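Uncharacterized protein PA0076 (Pseudomonas aeruginosa PAO1, PDB 2QNU) is of unknown molecular function but, as a TagF-family protein, is probably an accessory factor of the type VI secretion system. Local coordinates at residues 46-51 and 84-89; 41-46 and 203-208; 30-35 and 181-186. One frame throughout, in Å; residues are numbered along the deposited sequence.

Interaction 1: 46-51 and 84-89; sequences AAWLDA and GRYFPL
L49 lays its CD1 methyl over one face of the Y86 phenol ring, a CH-pi contact in which a short helix, 48-53, meets the loop that leads from strand 71-77 into strand 89-95 of the antiparallel sheet. The methyl stands 3.8 Å from the centroid of the Y86 ring and 24° off its normal, displaced toward the hydroxyl-bearing rim, and its nearest ring atom is accordingly CZ, 3.4 Å from L49 CD1. The two side chains cross at about a right angle, with the leucine pointing its branch end at the ring. In L49 the first torsion sets CG opposite the backbone N (chi1 178°), which carries the methyls out from the helix to the tyrosine.

W48, one residue earlier, meets the same tyrosine in another way. Its six-membered ring presents an edge, and W48 CH2 comes within 3.9 Å of Y86 CB, which lies at the rim of the indole and near its plane; the two side chains run past each other in opposite directions. The indole has several other neighbours: it stacks on Y52, packs on M37 and Q41 of helix 23-44 and on L211, and NE1 makes a weak hydrogen bond to S40 OG. Y86 also touches L53, a turn further along the same short helix.

No hydrogen bond joins 46-51 to 84-89, so the contact is apolar: a methyl over the ring face and an indole edge against the Y86 CB methylene. The loop is tied to its surroundings by polar groups on neighbouring residues, since R85 NE forms a salt bridge with D81 and F87 pairs through its backbone with S79. The tyrosine ring has its second face occupied too: the carbonyl O of G84 sits 3.7 Å above the ring plane, on the side opposite L49 CD1 and likewise offset toward the rim.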
# COMPACT_ATOMS: atom_id res chain seq x y z
N ALA B 46 33.00 13.01 -14.05
CA ALA B 46 34.16 12.71 -13.17
C ALA B 46 33.78 12.31 -11.75
O ALA B 46 34.54 11.60 -11.09
CB ALA B 46 35.10 13.91 -13.09
N ALA B 47 32.63 12.78 -11.31
CA ALA B 47 32.10 12.47 -9.98
C ALA B 47 31.52 11.06 -9.82
O ALA B 47 31.17 10.66 -8.71
CB ALA B 47 31.04 13.50 -9.60
N TRP B 48 31.40 10.32 -10.93
CA TRP B 48 30.67 9.04 -10.91
C TRP B 48 31.31 8.01 -9.97
O TRP B 48 30.61 7.35 -9.15
CB TRP B 48 30.59 8.44 -12.32
CG TRP B 48 29.83 7.14 -12.29
CD1 TRP B 48 28.45 7.01 -12.26
CD2 TRP B 48 30.35 5.82 -12.26
NE1 TRP B 48 28.12 5.68 -12.18
CE2 TRP B 48 29.25 4.92 -12.19
CE3 TRP B 48 31.64 5.28 -12.28
CZ2 TRP B 48 29.41 3.56 -12.15
CZ3 TRP B 48 31.78 3.89 -12.22
CH2 TRP B 48 30.67 3.06 -12.16
N LEU B 49 32.63 7.83 -10.11
CA LEU B 49 33.31 6.70 -9.49
C LEU B 49 33.33 6.77 -7.96
O LEU B 49 33.07 5.78 -7.27
CB LEU B 49 34.70 6.53 -10.07
CG LEU B 49 35.52 5.42 -9.46
CD1 LEU B 49 34.94 4.05 -9.73
CD2 LEU B 49 36.96 5.54 -10.00
N ASP B 50 33.50 7.98 -7.46
CA ASP B 50 33.41 8.26 -6.04
C ASP B 50 32.06 7.99 -5.45
O ASP B 50 31.93 7.41 -4.35
CB ASP B 50 33.75 9.74 -5.82
CG ASP B 50 35.24 10.07 -6.12
OD1 ASP B 50 36.05 9.14 -6.43
OD2 ASP B 50 35.61 11.27 -6.08
N ALA B 51 31.03 8.43 -6.17
CA ALA B 51 29.62 8.14 -5.76
C ALA B 51 29.30 6.65 -5.71
O ALA B 51 28.74 6.14 -4.72
CB ALA B 51 28.66 8.85 -6.74
N GLY B 84 39.35 -4.93 -13.04
CA GLY B 84 39.11 -3.52 -12.73
C GLY B 84 37.90 -2.83 -13.36
O GLY B 84 37.72 -1.62 -13.25
N ARG B 85 37.04 -3.61 -14.02
CA ARG B 85 35.83 -3.05 -14.63
C ARG B 85 34.67 -3.07 -13.63
O ARG B 85 34.59 -3.99 -12.80
CB ARG B 85 35.53 -3.82 -15.91
CG ARG B 85 36.73 -3.83 -16.85
CD ARG B 85 36.65 -4.84 -17.99
NE ARG B 85 36.46 -6.21 -17.53
CZ ARG B 85 36.43 -7.26 -18.34
NH1 ARG B 85 36.65 -7.13 -19.65
NH2 ARG B 85 36.19 -8.46 -17.86
N TYR B 86 33.84 -2.03 -13.65
CA TYR B 86 32.74 -1.84 -12.67
C TYR B 86 31.38 -2.42 -13.08
O TYR B 86 30.87 -2.13 -14.16
CB TYR B 86 32.62 -0.35 -12.35
CG TYR B 86 33.91 0.19 -11.79
CD1 TYR B 86 34.29 -0.16 -10.50
CD2 TYR B 86 34.78 0.99 -12.57
CE1 TYR B 86 35.46 0.27 -9.96
CE2 TYR B 86 35.96 1.43 -12.04
CZ TYR B 86 36.31 1.06 -10.73
OH TYR B 86 37.47 1.45 -10.12
N PHE B 87 30.79 -3.27 -12.22
CA PHE B 87 29.41 -3.69 -12.35
C PHE B 87 28.89 -4.20 -11.03
O PHE B 87 29.63 -4.85 -10.30
CB PHE B 87 29.29 -4.82 -13.37
CG PHE B 87 27.96 -4.92 -13.96
CD1 PHE B 87 27.57 -4.05 -15.00
CD2 PHE B 87 27.02 -5.89 -13.51
CE1 PHE B 87 26.33 -4.16 -15.56
CE2 PHE B 87 25.79 -5.99 -14.08
CZ PHE B 87 25.44 -5.12 -15.10
N PRO B 88 27.62 -3.88 -10.67
CA PRO B 88 27.12 -4.37 -9.39
C PRO B 88 27.10 -5.88 -9.25
O PRO B 88 27.15 -6.60 -10.22
CB PRO B 88 25.69 -3.83 -9.35
CG PRO B 88 25.73 -2.62 -10.12
CD PRO B 88 26.69 -2.91 -11.27
N LEU B 89 27.03 -6.33 -8.02
CA LEU B 89 26.84 -7.76 -7.72
C LEU B 89 25.51 -7.88 -7.01
O LEU B 89 25.21 -7.16 -6.05
CB LEU B 89 27.94 -8.25 -6.78
CG LEU B 89 27.87 -9.72 -6.27
CD1 LEU B 89 28.03 -10.67 -7.41
CD2 LEU B 89 29.00 -9.92 -5.31

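Interaction 2: 41-46 and 203-208; sequences QDELGA and PAPAFG
A water-mediated bridge joins the last turn of helix 23-44 to the turn at 204-207, helical in its backbone angles but without the regular bonds, with E43 as the side chain that reaches across. One water links three groups: it donates to E43 OE1 at 2.7 Å and to the carbonyl A204 O at 2.9 Å, and it accepts from G208 N at 2.9 Å. The water thus spans A204 O and G208 N, where a regular helix would bond them directly, and ties the carboxylate to both.

Direct contact falls to P205. E43 OE2 lies 3.5 Å from P205 CB, against the pyrrolidine ring, whereas E43 OE1 stands 3.3 Å from P205 O; these last two are both acceptors and form no bond with each other. A bend in the glutamate chain at chi2 (147°) brings the carboxylate over to the proline. The site is at the surface.

G45, with positive phi, is the first residue to leave the helix after L44, and its N still bonds to Q41 O. On the other side of the contact, F207 packs on L33, M37 and S40 of helix 23-44, A206 rests on Y198 of strand 194-199, and the chain continues directly into helix 209-212.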
# COMPACT_ATOMS: atom_id res chain seq x y z
N GLN B 41 26.62 7.41 -15.19
CA GLN B 41 27.91 7.85 -15.72
C GLN B 41 27.84 9.14 -16.55
O GLN B 41 28.63 10.03 -16.34
CB GLN B 41 28.60 6.72 -16.51
CG GLN B 41 29.10 5.60 -15.55
CD GLN B 41 29.47 4.29 -16.23
OE1 GLN B 41 29.39 4.15 -17.44
NE2 GLN B 41 29.87 3.30 -15.43
N ASP B 42 26.90 9.24 -17.47
CA ASP B 42 26.77 10.46 -18.28
C ASP B 42 26.41 11.68 -17.41
O ASP B 42 26.88 12.80 -17.66
CB ASP B 42 25.66 10.34 -19.31
CG ASP B 42 25.99 9.42 -20.43
OD1 ASP B 42 27.15 9.06 -20.62
OD2 ASP B 42 25.05 9.09 -21.17
N GLU B 43 25.53 11.47 -16.44
CA GLU B 43 25.05 12.55 -15.58
C GLU B 43 26.12 13.07 -14.62
O GLU B 43 26.26 14.29 -14.42
CB GLU B 43 23.84 12.09 -14.77
CG GLU B 43 22.50 12.31 -15.53
CD GLU B 43 21.42 11.24 -15.23
OE1 GLU B 43 21.45 10.58 -14.16
OE2 GLU B 43 20.55 11.05 -16.13
N LEU B 44 26.85 12.14 -14.03
CA LEU B 44 27.80 12.41 -12.97
C LEU B 44 29.20 12.70 -13.45
O LEU B 44 29.93 13.33 -12.72
CB LEU B 44 27.84 11.22 -11.99
CG LEU B 44 26.60 11.09 -11.13
CD1 LEU B 44 26.63 9.82 -10.34
CD2 LEU B 44 26.44 12.27 -10.20
N GLY B 45 29.60 12.21 -14.62
CA GLY B 45 30.90 12.53 -15.20
C GLY B 45 32.02 12.12 -14.24
O GLY B 45 31.96 11.03 -13.64
N ALA B 46 33.00 13.01 -14.05
CA ALA B 46 34.16 12.71 -13.17
C ALA B 46 33.78 12.31 -11.75
O ALA B 46 34.54 11.60 -11.09
CB ALA B 46 35.10 13.91 -13.09
N PRO B 203 13.51 4.42 -13.74
CA PRO B 203 14.01 4.84 -15.05
C PRO B 203 15.53 5.05 -15.01
O PRO B 203 16.09 5.43 -13.96
CB PRO B 203 13.27 6.14 -15.33
CG PRO B 203 12.74 6.58 -14.10
CD PRO B 203 12.58 5.38 -13.14
N ALA B 204 16.18 4.81 -16.14
CA ALA B 204 17.64 4.87 -16.23
C ALA B 204 18.19 6.20 -15.66
O ALA B 204 19.10 6.18 -14.88
CB ALA B 204 18.11 4.64 -17.61
N PRO B 205 17.60 7.34 -16.03
CA PRO B 205 18.10 8.60 -15.43
C PRO B 205 17.87 8.73 -13.95
O PRO B 205 18.33 9.69 -13.36
CB PRO B 205 17.32 9.69 -16.18
CG PRO B 205 16.79 8.98 -17.47
CD PRO B 205 16.53 7.59 -17.03
N ALA B 206 17.12 7.82 -13.36
CA ALA B 206 16.95 7.75 -11.88
C ALA B 206 17.98 6.88 -11.17
O ALA B 206 18.13 6.97 -9.93
CB ALA B 206 15.53 7.26 -11.51
N PHE B 207 18.67 6.03 -11.94
CA PHE B 207 19.77 5.21 -11.36
C PHE B 207 20.75 5.94 -10.40
O PHE B 207 21.01 5.47 -9.25
CB PHE B 207 20.57 4.52 -12.44
CG PHE B 207 21.37 3.34 -11.91
CD1 PHE B 207 20.76 2.10 -11.68
CD2 PHE B 207 22.71 3.48 -11.61
CE1 PHE B 207 21.49 1.04 -11.22
CE2 PHE B 207 23.44 2.42 -11.12
CZ PHE B 207 22.83 1.20 -10.92
N GLY B 208 21.27 7.07 -10.88
CA GLY B 208 22.04 7.98 -10.07
C GLY B 208 21.63 8.24 -8.63
O GLY B 208 22.53 8.43 -7.78
O HOH W 1 20.99 7.96 -13.63

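Interaction 3: 30-35 and 181-186; sequences DAWLAS and SHWWGR. With ACT (acetate ion), chain F.
W32 and W183 point their indoles at one another from opposite directions, one from helix 23-44 and the other from strand 180-185. The six-membered rings are near parallel, 26° between planes, yet slid so far apart, with centroids at 5.4 Å, that they barely overlap. What touches is the outer corner of each ring, W32 CH2 against W183 CH2 at 3.5 Å. With chi1 at 172° the W32 indole extends beside the carbonyl carbon and out toward the sheet.

Both indole nitrogens are satisfied. W183 NE1 donates to S181 OG at 2.9 Å, with the hydroxyl tilted out of the indole plane, and S181 OG is itself bonded to G200 O; W32 NE1 donates to P202 O. These bonds would limit how far each ring can turn. F60 and F210 meet W183, and W29 meets W32, in a larger aromatic cluster.

H182, next along the strand, turns to the other side of the sheet, where NE2 donates an almost straight bond (173°) of 2.6 Å to OXT of an acetate, probably from the crystallisation liquor. The tryptophan pair marks a helix packed on one face of an antiparallel sheet, with H182 and W184 on the other.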
# COMPACT_ATOMS: atom_id res chain seq x y z
N ASP B 30 20.20 -7.41 -16.12
CA ASP B 30 21.41 -6.88 -16.77
C ASP B 30 21.18 -5.61 -17.61
O ASP B 30 21.90 -4.65 -17.46
CB ASP B 30 22.03 -7.94 -17.67
CG ASP B 30 23.28 -7.44 -18.42
OD1 ASP B 30 24.44 -7.50 -17.85
OD2 ASP B 30 23.15 -7.00 -19.58
N ALA B 31 20.14 -5.62 -18.46
CA ALA B 31 19.86 -4.50 -19.35
C ALA B 31 19.45 -3.31 -18.53
O ALA B 31 19.81 -2.16 -18.81
CB ALA B 31 18.79 -4.88 -20.32
N TRP B 32 18.71 -3.56 -17.46
CA TRP B 32 18.29 -2.47 -16.62
C TRP B 32 19.51 -1.90 -15.87
O TRP B 32 19.62 -0.71 -15.76
CB TRP B 32 17.14 -2.85 -15.63
CG TRP B 32 16.84 -1.75 -14.60
CD1 TRP B 32 16.17 -0.58 -14.79
CD2 TRP B 32 17.34 -1.71 -13.26
NE1 TRP B 32 16.19 0.18 -13.65
CE2 TRP B 32 16.91 -0.50 -12.69
CE3 TRP B 32 18.15 -2.56 -12.51
CZ2 TRP B 32 17.21 -0.14 -11.38
CZ3 TRP B 32 18.45 -2.23 -11.19
CH2 TRP B 32 18.00 -1.03 -10.64
N LEU B 33 20.39 -2.73 -15.31
CA LEU B 33 21.60 -2.18 -14.62
C LEU B 33 22.49 -1.45 -15.57
O LEU B 33 22.91 -0.35 -15.28
CB LEU B 33 22.46 -3.28 -13.98
CG LEU B 33 21.87 -3.87 -12.74
CD1 LEU B 33 22.64 -5.12 -12.39
CD2 LEU B 33 21.88 -2.90 -11.63
N ALA B 34 22.75 -2.04 -16.73
CA ALA B 34 23.57 -1.41 -17.72
C ALA B 34 23.09 -0.02 -18.18
O ALA B 34 23.92 0.88 -18.39
CB ALA B 34 23.71 -2.33 -18.91
N SER B 35 21.77 0.14 -18.37
CA SER B 35 21.17 1.43 -18.78
C SER B 35 21.37 2.46 -17.71
O SER B 35 21.63 3.64 -17.98
CB SER B 35 19.62 1.27 -19.01
OG SER B 35 19.33 0.19 -19.88
N SER B 181 8.61 -1.33 -7.68
CA SER B 181 9.85 -1.79 -7.07
C SER B 181 10.11 -0.95 -5.81
O SER B 181 9.90 0.31 -5.82
CB SER B 181 10.97 -1.71 -8.10
OG SER B 181 11.19 -0.38 -8.51
N HIS B 182 10.45 -1.64 -4.72
CA HIS B 182 10.81 -1.05 -3.45
C HIS B 182 12.31 -1.33 -3.21
O HIS B 182 12.83 -2.41 -3.52
CB HIS B 182 9.99 -1.62 -2.29
CG HIS B 182 8.58 -1.09 -2.22
ND1 HIS B 182 7.53 -1.65 -2.92
CD2 HIS B 182 8.07 -0.02 -1.58
CE1 HIS B 182 6.44 -0.94 -2.70
NE2 HIS B 182 6.73 0.05 -1.87
N TRP B 183 12.97 -0.35 -2.63
CA TRP B 183 14.43 -0.34 -2.45
C TRP B 183 14.65 0.29 -1.11
O TRP B 183 14.06 1.36 -0.83
CB TRP B 183 15.04 0.53 -3.51
CG TRP B 183 14.64 0.18 -4.87
CD1 TRP B 183 13.50 0.65 -5.55
CD2 TRP B 183 15.32 -0.67 -5.78
NE1 TRP B 183 13.47 0.11 -6.81
CE2 TRP B 183 14.55 -0.71 -6.98
CE3 TRP B 183 16.52 -1.42 -5.70
CZ2 TRP B 183 14.93 -1.47 -8.07
CZ3 TRP B 183 16.89 -2.18 -6.78
CH2 TRP B 183 16.12 -2.18 -7.97
N TRP B 184 15.37 -0.40 -0.22
CA TRP B 184 15.58 0.13 1.13
C TRP B 184 16.91 -0.37 1.70
O TRP B 184 17.53 -1.25 1.13
CB TRP B 184 14.45 -0.22 2.07
CG TRP B 184 14.36 -1.67 2.47
CD1 TRP B 184 14.75 -2.18 3.63
CD2 TRP B 184 13.81 -2.75 1.70
NE1 TRP B 184 14.51 -3.56 3.66
CE2 TRP B 184 13.95 -3.91 2.47
CE3 TRP B 184 13.23 -2.85 0.43
CZ2 TRP B 184 13.53 -5.12 2.02
CZ3 TRP B 184 12.82 -4.07 -0.01
CH2 TRP B 184 12.98 -5.20 0.77
N GLY B 185 17.32 0.20 2.82
CA GLY B 185 18.48 -0.28 3.51
C GLY B 185 19.08 0.71 4.47
O GLY B 185 18.43 1.68 4.86
N ARG B 186 20.33 0.42 4.89
CA ARG B 186 21.02 1.20 5.96
C ARG B 186 21.57 2.53 5.45
O ARG B 186 21.84 3.42 6.24
CB ARG B 186 22.18 0.41 6.56
CG ARG B 186 21.80 -0.90 7.13
CD ARG B 186 23.02 -1.67 7.80
NE ARG B 186 22.49 -2.47 8.88
CZ ARG B 186 22.44 -3.79 8.90
NH1 ARG B 186 22.98 -4.55 7.94
NH2 ARG B 186 21.90 -4.36 9.93
C ACT F . 5.92 2.72 -0.27
O ACT F . 7.19 2.73 -0.45
OXT ACT F . 5.20 1.80 -0.79
CH3 ACT F . 5.34 3.80 0.51

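In the fold
Helix 23-44 runs through this part of the fold, supplying 30-35 to interaction 3 and, a few turns on, 41-46 to interaction 2. The centre of interaction 3 lies about 5 Å from the centre of the chain, while those of the other two lie about 18 Å from it. Between contact centres the distance is about 11 Å from interaction 1 to interaction 2, about 13 Å from interaction 2 to interaction 3 and about 15 Å from interaction 1 to interaction 3. Apart from the shared A46, both segments of interaction 1 fall between those of interaction 2 in sequence, whereas interactions 2 and 3 alternate. F207 also touches W32, and F87 reaches L33. Early and late parts of the chain thus meet around one helix beside the sheet.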